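Local atomic coordinates of lipoprotein NlpE (Escherichia coli, PDB entry 2Z4I), a protein that activates the Cpx signalling pathway from the outer membrane and is involved in copper homeostasis and in the adhesion of stationary-phase cells to hydrophobic surfaces. Residues A[88-91]-A[96-99]; A[47-52]-A[78-83]; A[149-154]-A[180-185]. The protein carries 1 engineered substitution. All blocks are in the same frame, centred on the assembly; numbering follows the deposited sequence.

Interaction 1 of 3, residues A[88-91]-A[96-99]; sequences SYYR and ALEM
Arg91 and Glu98 form an antiparallel hydrogen-bonded pair, with Arg91 N to Glu98 O and Glu98 N to Arg91 O both at 3.0 Å, while Tyr90 and Met99 make the adjoining non-hydrogen-bonded pair; the two short segments run 140° apart, evidence of marked twist. On the face bearing Arg91 and Glu98, the side chains lie alongside each other and end in a salt bridge, Arg91 NH2 to Glu98 OE2, 3.2 Å. Arg91 NE adds a weak bond to the same oxygen. OE2, which takes both bonds, sits close to the guanidinium plane, while NH2 meets it from above the carboxylate plane. Arg91 gets there with CG anti to the backbone N (chi1 172°) and a bend at chi3. On the face of Tyr90 and Met99 the contacts are apolar. Leu97 crosses the Tyr90 side chain at about a right angle, CD1 lying 3.3 Å from Tyr90 CD2, and selenomethionine Met99 runs beside the tyrosine with CG 3.7 Å from Tyr90 CE2. Strands 87-93 and 96-100, consecutive in the chain, form a beta hairpin; strand 77-82 flanks it through Leu78 and Leu80, which touch Tyr90, and Met99 makes a backbone bond with Ile107 beyond strand 96-100.

Interaction 2 of 3, residues A[47-52]-A[78-83]; sequences GTWVMN and LVLTDS
Trp49 meets Leu80, Thr81 and Asp82 with three different parts of its indole. Leu80 comes over one face: its CG stands 3.8 Å from the centroid of the five-membered ring and only 4° off the ring normal, a CH-pi contact. At the edge, Trp49 NE1 gives a weak hydrogen bond to Thr81 O, 3.3 Å long, with the acceptor near the ring plane. The benzene side of the indole runs alongside Asp82, where Trp49 CZ2 lies 3.5 Å from Asp82 CA and 3.6 Å from Asp82 CB. Thr81 takes part through its backbone, since its own side chain points away.

The indole is positioned by its own strand and by strand 64-72. Trp49 CG lies between the backbone N and the carbonyl carbon (chi1 58°), which carries the ring across to strand 77-82, and Met51 CB of the same strand as Trp49 sits in plane at the ring edge. From strand 64-72, Thr70 O gives NE1 a second weak acceptor. The carboxylate of Asp82 is engaged elsewhere: OD2 accepts bonds from Lys84 N and Glu86 N, tying the residue into the turn that follows.

Further out, Leu43 and Ser67 touch Trp49, and Trp71 and Tyr90 touch Leu80. The segment axes approach to 8.3 Å at 77°, and strand 64-72 lies between the two in sheet order, so they meet by side chains across a strongly curved sheet. Such interior packing between non-adjacent strands is characteristic of an antiparallel meander rolled into a beta barrel, consistent with the calycin relationship of this N-terminal domain.

Interaction 3 of 3, residues A[149-154]-A[180-185]; sequences KRFMVA and GHFTLE
Phe151 and Phe182 carry most of this contact through an aromatic, T-shaped pair. The edge of Phe182 points at the face of Phe151, with the ring centroids 5.0 Å apart and the planes at 77°. Phe182 supplies two edge atoms: its CE2 is 3.7 Å from Phe151 CD2, over the face but offset toward the rim, and its CZ lies 3.9 Å from Phe151 CZ. Phe182 reaches across because its CG is anti to the carbonyl carbon, beside the backbone N (chi1 -67°). On the opposite face of the Phe151 ring lies Lys149 O, 4.2 Å above the plane. An alanine in place of Phe151 would remove the ring that receives this edge, and Phe182 would probably be set freer to turn beside Lys195, a residue that touches both phenylalanines.

Backbone hydrogen bonds act around the contact, not across it. Phe151 pairs with Phe142 of strand 140-144, whereas Met152 and Ala154 both bond to Leu197 of strand 194-199, itself a partner of strand 174-185. This fits the OB fold of the C-terminal domain, a small, curled, largely antiparallel barrel in which helix 157-167 lies between strands 150-152 and 174-185 in the chain. The touching parts run 65° apart and are related through strand 194-199.

Looser van der Waals contact closes the far end, where Ala154 CB stands 4.4 Å from Glu185 OE2. Their CA atoms, the closest across the two segments, remain 8.5 Å apart, and Val196 of strand 194-199 touches the Glu185 side chain.

How the interactions relate
Interactions 1 and 2 belong to one sheet of the N-terminal domain: strands 77-82 and 87-93 are neighbours, joined by probable hydrogen bonds such as Tyr90 N to Leu78 O (2.9 Å), and the centres of the two interactions lie about 12 Å apart. Interaction 2 is the more interior, two of its four touching residues being buried, and depends on an indole; interaction 1 is a surface hairpin combining backbone bonds, a salt bridge and one buried tyrosine. That tyrosine also packs against Leu80 and Met51, linking the two. Interaction 3 is a surface contact in the separate C-terminal domain, its nearest atoms about 41 Å from interaction 1, and it has neither hydrogen bonds nor salt bridges across its segments.

Interaction 1 of 3, residues A[88-91]-A[96-99]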
loop_
_atom_site.group_PDB
_atom_site.type_symbol
_atom_site.label_atom_id
_atom_site.label_comp_id
_atom_site.label_asym_id
_atom_site.label_seq_id
_atom_site.Cartn_x
_atom_site.Cartn_y
_atom_site.Cartn_z
ATOM N N SER A 88 16.768 -13.393 28.128
ATOM C CA SER A 88 16.403 -12.575 26.961
ATOM C C SER A 88 16.323 -11.127 27.470
ATOM O O SER A 88 16.090 -10.895 28.652
ATOM C CB SER A 88 15.074 -13.033 26.361
ATOM O OG SER A 88 14.173 -13.412 27.377
ATOM N N TYR A 89 16.488 -10.150 26.588
ATOM C CA TYR A 89 16.538 -8.781 27.065
ATOM C C TYR A 89 15.688 -7.773 26.361
ATOM O O TYR A 89 15.534 -7.827 25.148
ATOM C CB TYR A 89 17.982 -8.309 26.998
ATOM C CG TYR A 89 18.977 -9.416 27.270
ATOM C CD1 TYR A 89 19.285 -10.363 26.295
ATOM C CD2 TYR A 89 19.584 -9.535 28.517
ATOM C CE1 TYR A 89 20.174 -11.400 26.564
ATOM C CE2 TYR A 89 20.469 -10.566 28.791
ATOM C CZ TYR A 89 20.761 -11.486 27.818
ATOM O OH TYR A 89 21.669 -12.475 28.096
ATOM N N TYR A 90 15.169 -6.818 27.127
ATOM C CA TYR A 90 14.341 -5.760 26.570
ATOM C C TYR A 90 14.679 -4.395 27.157
ATOM O O TYR A 90 15.180 -4.285 28.269
ATOM C CB TYR A 90 12.865 -6.031 26.837
ATOM C CG TYR A 90 12.345 -7.333 26.312
ATOM C CD1 TYR A 90 12.673 -8.525 26.928
ATOM C CD2 TYR A 90 11.503 -7.371 25.208
ATOM C CE1 TYR A 90 12.178 -9.734 26.467
ATOM C CE2 TYR A 90 11.000 -8.569 24.735
ATOM C CZ TYR A 90 11.345 -9.755 25.371
ATOM O OH TYR A 90 10.878 -10.967 24.900
ATOM N N ARG A 91 14.389 -3.356 26.389
ATOM C CA ARG A 91 14.594 -1.982 26.815
ATOM C C ARG A 91 13.225 -1.353 26.634
ATOM O O ARG A 91 12.714 -1.302 25.515
ATOM C CB ARG A 91 15.600 -1.284 25.907
ATOM C CG ARG A 91 15.725 0.212 26.158
ATOM C CD ARG A 91 16.915 0.807 25.408
ATOM N NE ARG A 91 16.768 0.679 23.957
ATOM C CZ ARG A 91 17.762 0.833 23.079
ATOM N NH1 ARG A 91 18.991 1.121 23.504
ATOM N NH2 ARG A 91 17.524 0.692 21.775
ATOM N N ALA A 96 6.679 1.180 24.036
ATOM C CA ALA A 96 7.366 0.156 23.273
ATOM C C ALA A 96 8.284 -0.696 24.127
ATOM O O ALA A 96 8.849 -0.216 25.096
ATOM C CB ALA A 96 8.171 0.806 22.168
ATOM N N LEU A 97 8.418 -1.968 23.768
ATOM C CA LEU A 97 9.312 -2.886 24.466
ATOM C C LEU A 97 10.210 -3.428 23.358
ATOM O O LEU A 97 9.747 -4.170 22.493
ATOM C CB LEU A 97 8.534 -4.045 25.100
ATOM C CG LEU A 97 8.875 -4.523 26.522
ATOM C CD1 LEU A 97 8.861 -6.031 26.560
ATOM C CD2 LEU A 97 10.222 -4.015 26.960
ATOM N N GLU A 98 11.485 -3.050 23.374
ATOM C CA GLU A 98 12.427 -3.483 22.354
ATOM C C GLU A 98 13.230 -4.715 22.706
ATOM O O GLU A 98 13.798 -4.797 23.786
ATOM C CB GLU A 98 13.416 -2.380 22.057
ATOM C CG GLU A 98 12.819 -1.114 21.538
ATOM C CD GLU A 98 13.884 -0.239 20.894
ATOM O OE1 GLU A 98 14.256 -0.510 19.720
ATOM O OE2 GLU A 98 14.356 0.705 21.576
HETATM N N MSE A 99 13.307 -5.661 21.779
HETATM C CA MSE A 99 14.083 -6.861 22.011
HETATM C C MSE A 99 15.545 -6.543 21.750
HETATM O O MSE A 99 15.882 -5.970 20.710
HETATM C CB MSE A 99 13.643 -7.968 21.072
HETATM C CG MSE A 99 12.218 -8.414 21.265
HETATM SE SE MSE A 99 11.998 -10.135 20.427
HETATM C CE MSE A 99 13.693 -10.907 20.932
#

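Interaction 2 of 3, residues A[47-52]-A[78-83]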
loop_
_atom_site.group_PDB
_atom_site.type_symbol
_atom_site.label_atom_id
_atom_site.label_comp_id
_atom_site.label_asym_id
_atom_site.label_seq_id
_atom_site.Cartn_x
_atom_site.Cartn_y
_atom_site.Cartn_z
ATOM N N GLY A 47 6.948 -10.588 40.343
ATOM C CA GLY A 47 8.206 -10.776 39.628
ATOM C C GLY A 47 8.291 -11.893 38.608
ATOM O O GLY A 47 9.371 -12.238 38.128
ATOM N N THR A 48 7.152 -12.477 38.270
ATOM C CA THR A 48 7.132 -13.537 37.274
ATOM C C THR A 48 6.492 -12.999 36.009
ATOM O O THR A 48 5.784 -11.992 36.036
ATOM C CB THR A 48 6.336 -14.737 37.760
ATOM O OG1 THR A 48 5.077 -14.291 38.282
ATOM C CG2 THR A 48 7.102 -15.461 38.841
ATOM N N TRP A 49 6.754 -13.673 34.903
ATOM C CA TRP A 49 6.215 -13.279 33.614
ATOM C C TRP A 49 5.746 -14.522 32.882
ATOM O O TRP A 49 6.147 -15.644 33.193
ATOM C CB TRP A 49 7.286 -12.592 32.762
ATOM C CG TRP A 49 8.513 -13.448 32.518
ATOM C CD1 TRP A 49 9.606 -13.566 33.332
ATOM C CD2 TRP A 49 8.752 -14.318 31.404
ATOM N NE1 TRP A 49 10.508 -14.452 32.795
ATOM C CE2 TRP A 49 10.011 -14.927 31.610
ATOM C CE3 TRP A 49 8.030 -14.641 30.253
ATOM C CZ2 TRP A 49 10.564 -15.841 30.701
ATOM C CZ3 TRP A 49 8.581 -15.555 29.343
ATOM C CH2 TRP A 49 9.835 -16.140 29.577
ATOM N N VAL A 50 4.900 -14.303 31.888
ATOM C CA VAL A 50 4.384 -15.392 31.080
ATOM C C VAL A 50 4.292 -14.820 29.682
ATOM O O VAL A 50 3.819 -13.693 29.495
ATOM C CB VAL A 50 2.976 -15.849 31.567
ATOM C CG1 VAL A 50 1.953 -14.747 31.323
ATOM C CG2 VAL A 50 2.575 -17.141 30.856
HETATM N N MSE A 51 4.780 -15.579 28.712
HETATM C CA MSE A 51 4.748 -15.142 27.331
HETATM C C MSE A 51 3.986 -16.139 26.484
HETATM O O MSE A 51 4.077 -17.346 26.696
HETATM C CB MSE A 51 6.156 -14.997 26.778
HETATM C CG MSE A 51 6.168 -14.554 25.336
HETATM SE SE MSE A 51 7.933 -14.089 24.760
HETATM C CE MSE A 51 8.029 -12.337 25.594
ATOM N N ASN A 52 3.238 -15.632 25.519
ATOM C CA ASN A 52 2.473 -16.494 24.659
ATOM C C ASN A 52 2.827 -16.196 23.222
ATOM O O ASN A 52 2.896 -15.032 22.824
ATOM C CB ASN A 52 0.984 -16.246 24.868
ATOM C CG ASN A 52 0.116 -17.243 24.119
ATOM O OD1 ASN A 52 -0.942 -16.889 23.610
ATOM N ND2 ASN A 52 0.549 -18.493 24.065
ATOM N N LEU A 78 15.464 -4.676 30.922
ATOM C CA LEU A 78 14.609 -5.690 31.513
ATOM C C LEU A 78 15.215 -7.029 31.107
ATOM O O LEU A 78 15.487 -7.271 29.932
ATOM C CB LEU A 78 13.198 -5.550 30.945
ATOM C CG LEU A 78 12.069 -6.372 31.556
ATOM C CD1 LEU A 78 11.757 -5.880 32.945
ATOM C CD2 LEU A 78 10.836 -6.247 30.683
ATOM N N VAL A 79 15.443 -7.896 32.075
ATOM C CA VAL A 79 16.019 -9.186 31.784
ATOM C C VAL A 79 15.082 -10.302 32.184
ATOM O O VAL A 79 14.770 -10.474 33.364
ATOM C CB VAL A 79 17.324 -9.370 32.529
ATOM C CG1 VAL A 79 17.852 -10.765 32.285
ATOM C CG2 VAL A 79 18.320 -8.325 32.082
ATOM N N LEU A 80 14.633 -11.066 31.200
ATOM C CA LEU A 80 13.726 -12.170 31.454
ATOM C C LEU A 80 14.455 -13.501 31.511
ATOM O O LEU A 80 15.068 -13.922 30.521
ATOM C CB LEU A 80 12.663 -12.238 30.362
ATOM C CG LEU A 80 11.394 -11.414 30.541
ATOM C CD1 LEU A 80 11.714 -10.061 31.120
ATOM C CD2 LEU A 80 10.717 -11.280 29.187
ATOM N N THR A 81 14.377 -14.158 32.665
ATOM C CA THR A 81 14.988 -15.469 32.883
ATOM C C THR A 81 13.833 -16.470 32.900
ATOM O O THR A 81 12.984 -16.424 33.800
ATOM C CB THR A 81 15.698 -15.529 34.246
ATOM O OG1 THR A 81 16.538 -14.373 34.395
ATOM C CG2 THR A 81 16.534 -16.807 34.361
ATOM N N ASP A 82 13.801 -17.370 31.917
ATOM C CA ASP A 82 12.715 -18.337 31.820
ATOM C C ASP A 82 12.810 -19.530 32.761
ATOM O O ASP A 82 13.741 -19.641 33.558
ATOM C CB ASP A 82 12.541 -18.811 30.369
ATOM C CG ASP A 82 13.693 -19.671 29.877
ATOM O OD1 ASP A 82 13.737 -19.958 28.656
ATOM O OD2 ASP A 82 14.547 -20.069 30.696
ATOM N N SER A 83 11.825 -20.418 32.666
ATOM C CA SER A 83 11.750 -21.593 33.526
ATOM C C SER A 83 12.972 -22.492 33.434
ATOM O O SER A 83 13.129 -23.398 34.248
ATOM C CB SER A 83 10.497 -22.416 33.202
ATOM O OG SER A 83 10.770 -23.400 32.213
#

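Interaction 3 of 3, residues A[149-154]-A[180-185]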
loop_
_atom_site.group_PDB
_atom_site.type_symbol
_atom_site.label_atom_id
_atom_site.label_comp_id
_atom_site.label_asym_id
_atom_site.label_seq_id
_atom_site.Cartn_x
_atom_site.Cartn_y
_atom_site.Cartn_z
ATOM N N LYS A 149 1.192 7.331 -26.971
ATOM C CA LYS A 149 0.280 6.238 -27.299
ATOM C C LYS A 149 -1.125 6.826 -27.419
ATOM O O LYS A 149 -1.424 7.870 -26.836
ATOM C CB LYS A 149 0.336 5.160 -26.211
ATOM C CG LYS A 149 1.710 4.505 -26.079
ATOM C CD LYS A 149 2.086 3.760 -27.358
ATOM C CE LYS A 149 3.551 3.322 -27.365
ATOM N NZ LYS A 149 4.510 4.484 -27.368
ATOM N N ARG A 150 -1.987 6.170 -28.180
ATOM C CA ARG A 150 -3.334 6.687 -28.361
ATOM C C ARG A 150 -4.424 5.674 -28.006
ATOM O O ARG A 150 -4.557 4.638 -28.660
ATOM C CB ARG A 150 -3.488 7.173 -29.806
ATOM C CG ARG A 150 -4.824 7.783 -30.134
ATOM C CD ARG A 150 -5.593 6.850 -31.033
ATOM N NE ARG A 150 -5.002 6.778 -32.363
ATOM C CZ ARG A 150 -5.248 5.807 -33.237
ATOM N NH1 ARG A 150 -6.074 4.816 -32.917
ATOM N NH2 ARG A 150 -4.677 5.831 -34.436
ATOM N N PHE A 151 -5.201 5.984 -26.968
ATOM C CA PHE A 151 -6.277 5.104 -26.522
ATOM C C PHE A 151 -7.653 5.586 -26.933
ATOM O O PHE A 151 -7.817 6.723 -27.382
ATOM C CB PHE A 151 -6.274 4.966 -25.004
ATOM C CG PHE A 151 -5.049 5.495 -24.352
ATOM C CD1 PHE A 151 -4.968 6.829 -23.991
ATOM C CD2 PHE A 151 -3.975 4.652 -24.079
ATOM C CE1 PHE A 151 -3.830 7.329 -23.354
ATOM C CE2 PHE A 151 -2.817 5.136 -23.439
ATOM C CZ PHE A 151 -2.747 6.484 -23.075
HETATM N N MSE A 152 -8.641 4.708 -26.777
HETATM C CA MSE A 152 -10.023 5.049 -27.088
HETATM C C MSE A 152 -10.668 5.683 -25.856
HETATM O O MSE A 152 -10.368 5.303 -24.721
HETATM C CB MSE A 152 -10.803 3.807 -27.466
HETATM C CG MSE A 152 -10.542 3.298 -28.854
HETATM SE SE MSE A 152 -11.340 1.554 -29.010
HETATM C CE MSE A 152 -9.728 0.528 -28.711
ATOM N N VAL A 153 -11.557 6.638 -26.073
ATOM C CA VAL A 153 -12.205 7.307 -24.961
ATOM C C VAL A 153 -13.679 6.936 -24.932
ATOM O O VAL A 153 -14.395 7.134 -25.905
ATOM C CB VAL A 153 -12.028 8.842 -25.083
ATOM C CG1 VAL A 153 -12.609 9.540 -23.880
ATOM C CG2 VAL A 153 -10.559 9.169 -25.216
ATOM N N ALA A 154 -14.126 6.377 -23.814
ATOM C CA ALA A 154 -15.520 5.976 -23.672
ATOM C C ALA A 154 -16.419 7.113 -24.137
ATOM O O ALA A 154 -16.209 8.266 -23.757
ATOM C CB ALA A 154 -15.827 5.628 -22.215
ATOM N N GLY A 180 -9.343 10.834 -15.589
ATOM C CA GLY A 180 -9.935 9.600 -16.058
ATOM C C GLY A 180 -9.159 8.374 -15.643
ATOM O O GLY A 180 -8.052 8.482 -15.124
ATOM N N HIS A 181 -9.746 7.205 -15.858
ATOM C CA HIS A 181 -9.095 5.946 -15.517
ATOM C C HIS A 181 -9.330 4.965 -16.651
ATOM O O HIS A 181 -10.216 5.168 -17.479
ATOM C CB HIS A 181 -9.675 5.377 -14.221
ATOM C CG HIS A 181 -11.164 5.232 -14.242
ATOM N ND1 HIS A 181 -12.017 6.305 -14.098
ATOM C CD2 HIS A 181 -11.952 4.146 -14.423
ATOM C CE1 HIS A 181 -13.267 5.887 -14.191
ATOM N NE2 HIS A 181 -13.255 4.581 -14.387
ATOM N N PHE A 182 -8.535 3.906 -16.708
ATOM C CA PHE A 182 -8.718 2.926 -17.763
ATOM C C PHE A 182 -9.676 1.840 -17.336
ATOM O O PHE A 182 -9.667 1.409 -16.183
ATOM C CB PHE A 182 -7.392 2.296 -18.152
ATOM C CG PHE A 182 -6.454 3.249 -18.801
ATOM C CD1 PHE A 182 -5.565 3.993 -18.039
ATOM C CD2 PHE A 182 -6.488 3.439 -20.177
ATOM C CE1 PHE A 182 -4.727 4.912 -18.635
ATOM C CE2 PHE A 182 -5.654 4.357 -20.784
ATOM C CZ PHE A 182 -4.771 5.099 -20.014
ATOM N N THR A 183 -10.512 1.399 -18.264
ATOM C CA THR A 183 -11.454 0.348 -17.952
ATOM C C THR A 183 -11.534 -0.590 -19.129
ATOM O O THR A 183 -11.061 -0.263 -20.211
ATOM C CB THR A 183 -12.826 0.916 -17.688
ATOM O OG1 THR A 183 -13.687 -0.129 -17.239
ATOM C CG2 THR A 183 -13.400 1.512 -18.946
ATOM N N LEU A 184 -12.121 -1.758 -18.917
ATOM C CA LEU A 184 -12.271 -2.739 -19.984
ATOM C C LEU A 184 -13.642 -2.596 -20.601
ATOM O O LEU A 184 -14.641 -2.501 -19.896
ATOM C CB LEU A 184 -12.115 -4.164 -19.449
ATOM C CG LEU A 184 -10.714 -4.574 -18.999
ATOM C CD1 LEU A 184 -10.766 -5.929 -18.335
ATOM C CD2 LEU A 184 -9.783 -4.597 -20.189
ATOM N N GLU A 185 -13.688 -2.580 -21.926
ATOM C CA GLU A 185 -14.947 -2.464 -22.633
ATOM C C GLU A 185 -15.048 -3.616 -23.626
ATOM O O GLU A 185 -14.232 -4.534 -23.598
ATOM C CB GLU A 185 -15.012 -1.120 -23.353
ATOM C CG GLU A 185 -16.425 -0.650 -23.635
ATOM C CD GLU A 185 -16.481 0.804 -24.059
ATOM O OE1 GLU A 185 -15.837 1.139 -25.084
ATOM O OE2 GLU A 185 -17.167 1.603 -23.371
#